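Local coordinates for Fe2OG dioxygenase domain-containing protein (Pseudomonas putida, PDB 4J25) that probably hydroxylates peptidyl-proline as an iron- and 2-oxoglutarate-dependent prolyl 4-hydroxylase, and here holds manganese and the inhibitor N-oxalylglycine, at residues A60-R65 / C132-Y137; Y163-W168 / E213-T218. All coordinates share one frame; numbering follows the deposited sequence. Where two conformers were deposited one is given.

Interaction 1: A60-R65 / C132-Y137; sequences AAECRR and CHFALY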
ATOM      1  N   ALA A  60       2.908   8.267 -10.113  1.00 18.94           N
ATOM      2  CA  ALA A  60       1.933   7.963 -11.155  1.00 19.69           C
ATOM      3  C   ALA A  60       2.634   7.855 -12.508  1.00 20.81           C
ATOM      4  O   ALA A  60       2.351   6.955 -13.297  1.00 21.24           O
ATOM      5  CB  ALA A  60       0.836   9.026 -11.195  1.00 20.24           C
ATOM      6  N   ALA A  61       3.579   8.755 -12.758  1.00 22.97           N
ATOM      7  CA  ALA A  61       4.309   8.767 -14.021  1.00 27.18           C
ATOM      8  C   ALA A  61       5.162   7.511 -14.197  1.00 26.86           C
ATOM      9  O   ALA A  61       5.239   6.956 -15.300  1.00 25.43           O
ATOM     10  CB  ALA A  61       5.195  10.035 -14.128  1.00 27.22           C
ATOM     11  N   GLU A  62       5.810   7.076 -13.122  1.00 26.63           N
ATOM     12  CA  GLU A  62       6.631   5.869 -13.168  1.00 27.29           C
ATOM     13  C   GLU A  62       5.757   4.635 -13.332  1.00 26.27           C
ATOM     14  O   GLU A  62       6.137   3.672 -13.990  1.00 26.68           O
ATOM     15  CB  GLU A  62       7.465   5.765 -11.898  1.00 28.12           C
ATOM     16  CG  GLU A  62       8.374   4.562 -11.828  1.00 30.94           C
ATOM     17  CD  GLU A  62       9.468   4.565 -12.883  1.00 33.35           C
ATOM     18  OE1 GLU A  62       9.634   5.596 -13.568  1.00 34.28           O
ATOM     19  OE2 GLU A  62      10.157   3.532 -13.031  1.00 34.02           O
ATOM     20  N   CYS A  63       4.576   4.665 -12.723  1.00 26.51           N
ATOM     21  CA  CYS A  63       3.622   3.571 -12.850  1.00 25.36           C
ATOM     22  C   CYS A  63       3.258   3.402 -14.318  1.00 28.06           C
ATOM     23  O   CYS A  63       3.302   2.299 -14.839  1.00 28.08           O
ATOM     24  CB  CYS A  63       2.370   3.840 -12.006  1.00 23.79           C
ATOM     25  SG  CYS A  63       1.116   2.516 -12.045  1.00 25.77           S
ATOM     26  N   ARG A  64       2.908   4.504 -14.984  1.00 29.28           N
ATOM     27  CA  ARG A  64       2.559   4.467 -16.406  1.00 33.05           C
ATOM     28  C   ARG A  64       3.738   4.033 -17.278  1.00 31.84           C
ATOM     29  O   ARG A  64       3.573   3.271 -18.223  1.00 33.58           O
ATOM     30  CB  ARG A  64       2.037   5.832 -16.870  1.00 34.54           C
ATOM     31  CG  ARG A  64       0.752   6.258 -16.181  1.00 35.45           C
ATOM     32  CD  ARG A  64       0.130   7.461 -16.869  1.00 39.54           C
ATOM     33  NE  ARG A  64      -1.307   7.526 -16.624  1.00 42.16           N
ATOM     34  CZ  ARG A  64      -1.881   8.193 -15.623  1.00 44.10           C
ATOM     35  NH1 ARG A  64      -1.150   8.888 -14.748  1.00 43.12           N
ATOM     36  NH2 ARG A  64      -3.204   8.170 -15.498  1.00 45.84           N
ATOM     37  N   ARG A  65       4.924   4.528 -16.953  1.00 30.06           N
ATOM     38  CA  ARG A  65       6.156   4.139 -17.637  1.00 31.97           C
ATOM     39  C   ARG A  65       6.367   2.619 -17.598  1.00 33.03           C
ATOM     40  O   ARG A  65       6.644   1.997 -18.614  1.00 34.24           O
ATOM     41  CB  ARG A  65       7.331   4.827 -16.944  1.00 33.37           C
ATOM     42  CG  ARG A  65       8.402   5.367 -17.844  1.00 37.64           C
ATOM     43  CD  ARG A  65       9.731   5.465 -17.081  1.00 39.61           C
ATOM     44  NE  ARG A  65      10.133   4.157 -16.571  1.00 41.81           N
ATOM     45  CZ  ARG A  65      11.222   3.919 -15.842  1.00 44.47           C
ATOM     46  NH1 ARG A  65      12.052   4.909 -15.517  1.00 46.85           N
ATOM     47  NH2 ARG A  65      11.476   2.683 -15.426  1.00 43.73           N
ATOM     48  N   CYS A 132       7.671  -3.997  -3.010  1.00 18.33           N
ATOM     49  CA  CYS A 132       6.537  -3.373  -3.660  1.00 18.27           C
ATOM     50  C   CYS A 132       6.681  -3.328  -5.173  1.00 19.15           C
ATOM     51  O   CYS A 132       7.752  -3.618  -5.731  1.00 18.92           O
ATOM     52  CB  CYS A 132       6.312  -1.981  -3.098  1.00 18.26           C
ATOM     53  SG  CYS A 132       7.681  -0.891  -3.387  1.00 22.19           S
ATOM     54  N   HIS A 133       5.571  -3.018  -5.837  1.00 17.00           N
ATOM     55  CA  HIS A 133       5.547  -2.906  -7.281  1.00 16.69           C
ATOM     56  C   HIS A 133       4.326  -2.110  -7.671  1.00 16.88           C
ATOM     57  O   HIS A 133       3.375  -1.981  -6.871  1.00 15.00           O
ATOM     58  CB  HIS A 133       5.544  -4.282  -7.961  1.00 18.23           C
ATOM     59  CG  HIS A 133       4.290  -5.073  -7.754  1.00 20.65           C
ATOM     60  ND1 HIS A 133       3.157  -4.892  -8.521  1.00 21.28           N
ATOM     61  CD2 HIS A 133       4.004  -6.079  -6.894  1.00 19.46           C
ATOM     62  CE1 HIS A 133       2.222  -5.739  -8.131  1.00 19.14           C
ATOM     63  NE2 HIS A 133       2.711  -6.470  -7.147  1.00 19.26           N
ATOM     64  N   PHE A 134       4.353  -1.581  -8.888  1.00 15.71           N
ATOM     65  CA  PHE A 134       3.239  -0.791  -9.403  1.00 17.17           C
ATOM     66  C   PHE A 134       2.153  -1.709  -9.923  1.00 19.58           C
ATOM     67  O   PHE A 134       2.411  -2.864 -10.257  1.00 18.16           O
ATOM     68  CB  PHE A 134       3.688   0.164 -10.526  1.00 16.62           C
ATOM     69  CG  PHE A 134       4.512   1.317 -10.041  1.00 17.35           C
ATOM     70  CD1 PHE A 134       3.919   2.397  -9.417  1.00 17.42           C
ATOM     71  CD2 PHE A 134       5.878   1.310 -10.184  1.00 17.69           C
ATOM     72  CE1 PHE A 134       4.682   3.459  -8.964  1.00 17.69           C
ATOM     73  CE2 PHE A 134       6.638   2.360  -9.735  1.00 18.36           C
ATOM     74  CZ  PHE A 134       6.047   3.436  -9.124  1.00 16.34           C
ATOM     75  N   ALA A 135       0.929  -1.197  -9.975  1.00 20.62           N
ATOM     76  CA  ALA A 135      -0.185  -1.950 -10.524  1.00 23.29           C
ATOM     77  C   ALA A 135      -1.098  -1.000 -11.274  1.00 24.48           C
ATOM     78  O   ALA A 135      -1.455   0.061 -10.768  1.00 25.39           O
ATOM     79  CB  ALA A 135      -0.954  -2.678  -9.395  1.00 23.35           C
ATOM     80  N   LEU A 136      -1.486  -1.382 -12.479  1.00 25.55           N
ATOM     81  CA  LEU A 136      -2.319  -0.531 -13.314  1.00 28.11           C
ATOM     82  C   LEU A 136      -3.500  -1.343 -13.816  1.00 26.37           C
ATOM     83  O   LEU A 136      -3.336  -2.201 -14.676  1.00 28.56           O
ATOM     84  CB  LEU A 136      -1.516  -0.008 -14.509  1.00 29.54           C
ATOM     85  CG  LEU A 136      -2.253   1.029 -15.374  1.00 32.68           C
ATOM     86  CD1 LEU A 136      -1.278   2.024 -15.997  1.00 32.58           C
ATOM     87  CD2 LEU A 136      -3.097   0.363 -16.464  1.00 34.03           C
ATOM     88  N   TYR A 137      -4.685  -1.086 -13.274  1.00 32.50           N
ATOM     89  CA  TYR A 137      -5.860  -1.848 -13.662  1.00 30.67           C
ATOM     90  C   TYR A 137      -6.605  -1.156 -14.801  1.00 31.35           C
ATOM     91  O   TYR A 137      -6.998   0.008 -14.679  1.00 30.05           O
ATOM     92  CB  TYR A 137      -6.781  -2.058 -12.456  1.00 31.19           C
ATOM     93  CG  TYR A 137      -6.115  -2.802 -11.311  1.00 31.55           C
ATOM     94  CD1 TYR A 137      -4.843  -3.338 -11.450  1.00 33.33           C
ATOM     95  CD2 TYR A 137      -6.758  -2.966 -10.092  1.00 32.27           C
ATOM     96  CE1 TYR A 137      -4.232  -4.012 -10.406  1.00 34.54           C
ATOM     97  CE2 TYR A 137      -6.149  -3.641  -9.042  1.00 32.51           C
ATOM     98  CZ  TYR A 137      -4.887  -4.160  -9.205  1.00 34.26           C
ATOM     99  OH  TYR A 137      -4.259  -4.830  -8.166  1.00 36.92           O
TER
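Phe-134 lies against the helix backbone at Glu-62 and Cys-63, and its ring and Cys-63 make up the larger part of the contact. Cys-63 CA sits 3.6 Å above one face of the ring, offset toward the rim. Cys-63 CB comes closer still, 3.3 Å from Phe-134 CD1. On the far rim, Glu-62 CG touches Phe-134 CE2 at 3.5 Å. The Phe-134 ring turns back beside its own backbone N (chi1 -72°), which sets one face against Cys-63 CA and Glu-62 C.

The sulfur makes a second kind of contact. Cys-63 SG is 4.8 Å from the centroid of the Phe-134 ring. It approaches obliquely, in a Cys sulfur-aromatic contact. The same SG lies 3.8 Å from Ala-135 O and reaches Leu-136 CB more loosely.

No hydrogen bond crosses between the two segments. The charged groups pair along the helix instead. Glu-62 bends at chi2 (65°), and its OE2 lies 2.9 Å from Arg-65 NH2. That oxygen is well out of the guanidinium plane, so charge alone links them. Arg-66 NE gives OE2 a further salt bridge. On the strand, His-133 ND1 donates to Phe-134 O at 2.8 Å, from above the carbonyl plane.

The axes of segments 60-65 and 132-137 cross at -75° and come within 8.2 Å; the first lies on helix 53-67. Strand 129-137 is an outermost strand of the larger sheet and pairs with strand 214-222. Leu-217 of that strand and Cys-105 of helix 103-123 also pack on Phe-134.

Interaction 2: Y163-W168 / E213-T218; sequences YLNEGW and ERLSLT. With OGA (N-oxalylglycine), chain J.
Asn-165 grips the backbone of Leu-215 with its side-chain amide. Its OD1 accepts from Leu-215 N at 2.7 Å, in the carbonyl plane and on a lone pair. Its ND2 gives Leu-215 O only a weak bond, and donates also to Pro-190 O. Leu-164 N bonds to the same Leu-215 O at 3.3 Å. One oxygen thus takes two donors. Beside it Tyr-163 and Ser-216 form an antiparallel non-hydrogen-bonded pair, and Leu-164 CB packs on Leu-215 CB at 3.9 Å.

Arg-214 runs out extended, with CG opposite its backbone N (chi1 -180°), and its guanidinium reaches N-oxalylglycine. NH1 donates to ligand O4 at 2.9 Å with an N-H...O angle of 159°. NH2 points at ligand O3, though the place of that oxygen is less sure. NE is satisfied by Gly-174 O. The Tyr-163 and Arg-214 side chains cross obliquely. Tyr-163 CD1 lies over one face of the guanidinium, the planes 75° apart, and CE1 is 3.4 Å from Arg-214 NH2. Trp-168 CH2 touches Arg-214 CB at 3.8 Å, while its NE1 donates to Gly-173 O.

A basic residue facing the distal carboxylate is familiar from the 2-oxoglutarate oxygenases, whose double-stranded beta-helix holds the cosubstrate. Here Arg-214 and Tyr-163 belong to that pocket, and His-146, Asp-148 and His-205 bind the manganese.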
ATOM      1  N   TYR A 163      -2.243   4.924  -3.404  1.00 17.60           N
ATOM      2  CA  TYR A 163      -3.002   5.218  -4.624  1.00 18.56           C
ATOM      3  C   TYR A 163      -2.490   6.492  -5.309  1.00 17.42           C
ATOM      4  O   TYR A 163      -1.907   7.367  -4.675  1.00 16.69           O
ATOM      5  CB  TYR A 163      -4.520   5.252  -4.354  1.00 19.73           C
ATOM      6  CG  TYR A 163      -5.009   3.929  -3.798  1.00 19.00           C
ATOM      7  CD1 TYR A 163      -5.082   2.805  -4.600  1.00 19.92           C
ATOM      8  CD2 TYR A 163      -5.358   3.797  -2.467  1.00 17.84           C
ATOM      9  CE1 TYR A 163      -5.495   1.584  -4.090  1.00 19.68           C
ATOM     10  CE2 TYR A 163      -5.776   2.580  -1.955  1.00 18.24           C
ATOM     11  CZ  TYR A 163      -5.850   1.487  -2.778  1.00 18.24           C
ATOM     12  OH  TYR A 163      -6.255   0.275  -2.276  1.00 19.48           O
ATOM     13  N   LEU A 164      -2.699   6.566  -6.617  1.00 18.65           N
ATOM     14  CA  LEU A 164      -1.977   7.508  -7.464  1.00 18.61           C
ATOM     15  C   LEU A 164      -2.880   8.281  -8.422  1.00 22.17           C
ATOM     16  O   LEU A 164      -2.392   8.952  -9.329  1.00 21.76           O
ATOM     17  CB  LEU A 164      -0.965   6.738  -8.294  1.00 17.48           C
ATOM     18  CG  LEU A 164       0.075   5.941  -7.503  1.00 17.06           C
ATOM     19  CD1 LEU A 164       0.955   5.148  -8.441  1.00 16.72           C
ATOM     20  CD2 LEU A 164       0.903   6.874  -6.635  1.00 16.80           C
ATOM     21  N   ASN A 165      -4.193   8.194  -8.235  1.00 23.58           N
ATOM     22  CA  ASN A 165      -5.101   8.712  -9.257  1.00 25.00           C
ATOM     23  C   ASN A 165      -5.672  10.085  -8.950  1.00 26.76           C
ATOM     24  O   ASN A 165      -6.408  10.271  -7.978  1.00 23.15           O
ATOM     25  CB  ASN A 165      -6.230   7.728  -9.481  1.00 24.36           C
ATOM     26  CG  ASN A 165      -5.731   6.323  -9.653  1.00 22.55           C
ATOM     27  OD1 ASN A 165      -5.134   5.981 -10.678  1.00 21.04           O
ATOM     28  ND2 ASN A 165      -5.973   5.486  -8.646  1.00 21.68           N
ATOM     29  N   GLU A 166      -5.342  11.040  -9.813  1.00 29.34           N
ATOM     30  CA  GLU A 166      -5.834  12.395  -9.683  1.00 32.99           C
ATOM     31  C   GLU A 166      -7.285  12.470 -10.137  1.00 30.86           C
ATOM     32  O   GLU A 166      -7.675  11.798 -11.091  1.00 31.24           O
ATOM     33  CB  GLU A 166      -4.977  13.339 -10.529  1.00 37.00           C
ATOM     34  CG  GLU A 166      -3.486  13.303 -10.176  1.00 38.98           C
ATOM     35  CD  GLU A 166      -3.219  13.769  -8.761  1.00 40.04           C
ATOM     36  OE1 GLU A 166      -2.134  13.453  -8.203  1.00 39.29           O
ATOM     37  OE2 GLU A 166      -4.108  14.454  -8.208  1.00 41.41           O
ATOM     38  N   GLY A 167      -8.080  13.267  -9.432  1.00 29.82           N
ATOM     39  CA  GLY A 167      -9.430  13.600  -9.864  1.00 30.62           C
ATOM     40  C   GLY A 167     -10.422  12.451  -9.875  1.00 30.48           C
ATOM     41  O   GLY A 167     -11.361  12.448 -10.678  1.00 31.04           O
ATOM     42  N   TRP A 168     -10.220  11.476  -8.992  1.00 28.75           N
ATOM     43  CA  TRP A 168     -11.098  10.315  -8.921  1.00 28.05           C
ATOM     44  C   TRP A 168     -12.466  10.731  -8.416  1.00 31.76           C
ATOM     45  O   TRP A 168     -12.570  11.591  -7.546  1.00 31.00           O
ATOM     46  CB  TRP A 168     -10.516   9.255  -7.980  1.00 23.75           C
ATOM     47  CG  TRP A 168     -11.053   7.900  -8.274  1.00 22.44           C
ATOM     48  CD1 TRP A 168     -12.135   7.300  -7.696  1.00 21.67           C
ATOM     49  CD2 TRP A 168     -10.547   6.972  -9.237  1.00 23.27           C
ATOM     50  NE1 TRP A 168     -12.331   6.063  -8.244  1.00 21.76           N
ATOM     51  CE2 TRP A 168     -11.369   5.836  -9.194  1.00 23.13           C
ATOM     52  CE3 TRP A 168      -9.482   6.998 -10.139  1.00 25.53           C
ATOM     53  CZ2 TRP A 168     -11.157   4.731 -10.011  1.00 25.07           C
ATOM     54  CZ3 TRP A 168      -9.273   5.895 -10.955  1.00 25.76           C
ATOM     55  CH2 TRP A 168     -10.103   4.781 -10.884  1.00 25.51           C
ATOM     56  N   GLU A 213      -8.751   3.798 -15.918  1.00 35.66           N
ATOM     57  CA  GLU A 213      -7.499   3.195 -15.482  1.00 36.11           C
ATOM     58  C   GLU A 213      -7.236   3.518 -14.026  1.00 29.65           C
ATOM     59  O   GLU A 213      -7.322   4.669 -13.603  1.00 29.65           O
ATOM     60  CB  GLU A 213      -6.331   3.722 -16.304  1.00 40.07           C
ATOM     61  CG  GLU A 213      -6.354   3.332 -17.749  1.00 44.33           C
ATOM     62  CD  GLU A 213      -5.214   3.970 -18.500  1.00 47.71           C
ATOM     63  OE1 GLU A 213      -4.202   4.329 -17.848  1.00 48.42           O
ATOM     64  OE2 GLU A 213      -5.332   4.127 -19.732  1.00 50.42           O
ATOM     65  N   ARG A 214      -6.911   2.498 -13.253  1.00 26.11           N
ATOM     66  CA  ARG A 214      -6.700   2.692 -11.835  1.00 21.85           C
ATOM     67  C   ARG A 214      -5.262   2.358 -11.468  1.00 19.67           C
ATOM     68  O   ARG A 214      -4.822   1.239 -11.631  1.00 18.77           O
ATOM     69  CB  ARG A 214      -7.678   1.828 -11.061  1.00 20.97           C
ATOM     70  CG  ARG A 214      -7.591   1.917  -9.564  1.00 19.60           C
ATOM     71  CD  ARG A 214      -8.192   0.651  -9.048  1.00 19.47           C
ATOM     72  NE  ARG A 214      -8.517   0.635  -7.633  1.00 21.66           N
ATOM     73  CZ  ARG A 214      -7.770   0.068  -6.683  1.00 19.12           C
ATOM     74  NH1 ARG A 214      -6.589  -0.482  -6.961  1.00 16.85           N
ATOM     75  NH2 ARG A 214      -8.197   0.082  -5.434  1.00 17.53           N
ATOM     76  N   LEU A 215      -4.559   3.349 -10.941  1.00 17.79           N
ATOM     77  CA  LEU A 215      -3.141   3.237 -10.636  1.00 18.10           C
ATOM     78  C   LEU A 215      -2.849   3.120  -9.148  1.00 17.90           C
ATOM     79  O   LEU A 215      -3.416   3.863  -8.343  1.00 19.65           O
ATOM     80  CB  LEU A 215      -2.415   4.471 -11.157  1.00 19.09           C
ATOM     81  CG  LEU A 215      -2.504   4.812 -12.637  1.00 23.29           C
ATOM     82  CD1 LEU A 215      -1.511   5.935 -12.919  1.00 25.00           C
ATOM     83  CD2 LEU A 215      -2.227   3.634 -13.502  1.00 24.45           C
ATOM     84  N   SER A 216      -1.945   2.209  -8.790  1.00 16.03           N
ATOM     85  CA  SER A 216      -1.524   2.056  -7.394  1.00 15.41           C
ATOM     86  C   SER A 216      -0.084   1.551  -7.260  1.00 15.64           C
ATOM     87  O   SER A 216       0.529   1.112  -8.224  1.00 15.35           O
ATOM     88  CB  SER A 216      -2.439   1.071  -6.677  1.00 15.38           C
ATOM     89  OG  SER A 216      -2.419  -0.161  -7.359  1.00 16.35           O
ATOM     90  N   LEU A 217       0.441   1.640  -6.047  1.00 16.94           N
ATOM     91  CA  LEU A 217       1.750   1.101  -5.702  1.00 18.29           C
ATOM     92  C   LEU A 217       1.483   0.201  -4.497  1.00 17.11           C
ATOM     93  O   LEU A 217       1.136   0.669  -3.419  1.00 15.85           O
ATOM     94  CB  LEU A 217       2.702   2.249  -5.379  1.00 19.38           C
ATOM     95  CG  LEU A 217       4.172   1.979  -5.087  1.00 21.50           C
ATOM     96  CD1 LEU A 217       4.795   1.102  -6.142  1.00 24.02           C
ATOM     97  CD2 LEU A 217       4.924   3.295  -4.987  1.00 21.25           C
ATOM     98  N   THR A 218       1.606  -1.100  -4.726  1.00 16.57           N
ATOM     99  CA  THR A 218       1.217  -2.097  -3.747  0.50 17.13           C
ATOM    100  C   THR A 218       2.450  -2.829  -3.207  1.00 15.74           C
ATOM    101  O   THR A 218       3.400  -3.098  -3.945  1.00 14.94           O
ATOM    102  CB  THR A 218       0.218  -3.088  -4.369  0.50 18.58           C
ATOM    103  OG1 THR A 218      -0.317  -3.938  -3.351  0.50 19.32           O
ATOM    104  CG2 THR A 218       0.879  -3.924  -5.459  0.50 18.10           C
TER
HETATM  105  C1  OGA J 402      -3.180  -6.710  -3.879  1.00 26.82           C
HETATM  106  C2  OGA J 402      -4.379  -5.865  -3.579  1.00 26.30           C
HETATM  107  C4  OGA J 402      -5.596  -3.722  -3.750  1.00 27.44           C
HETATM  108  C5  OGA J 402      -5.511  -2.350  -4.327  1.00 27.05           C
HETATM  109  O1  OGA J 402      -2.374  -6.293  -4.759  1.00 25.81           O
HETATM  110  O2  OGA J 402      -2.974  -7.804  -3.242  1.00 24.23           O
HETATM  111  O2' OGA J 402      -5.293  -6.327  -2.913  1.00 24.18           O
HETATM  112  O3  OGA J 402      -6.113  -1.406  -3.758  1.00 26.61           O
HETATM  113  N1  OGA J 402      -4.448  -4.506  -4.066  1.00 27.59           N
HETATM  114  O4  OGA J 402      -4.843  -2.127  -5.372  1.00 29.72           O

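Overall arrangement
Helix 53-67 follows helix 32-42 and strand 44-47. Interaction 1 brings it onto strand 129-137, closing a loop of 66 residues that includes helix 103-123. The chain then runs on to strand 156-163. Interaction 2 closes a second loop, of 44 residues, between 163-168 and strand 214-222. It contains strands but no helix. The two loops follow in series and neither nest nor cross. In space, the centres of interactions 1 and 2 are about 9 Å apart. Tyr-137 N probably bonds to Arg-214 O, and Leu-136 packs on Leu-215. Together they tie helix 53-67 and the loop after strand 156-163 to the neighbouring strands 129-137 and 214-222 of the larger sheet.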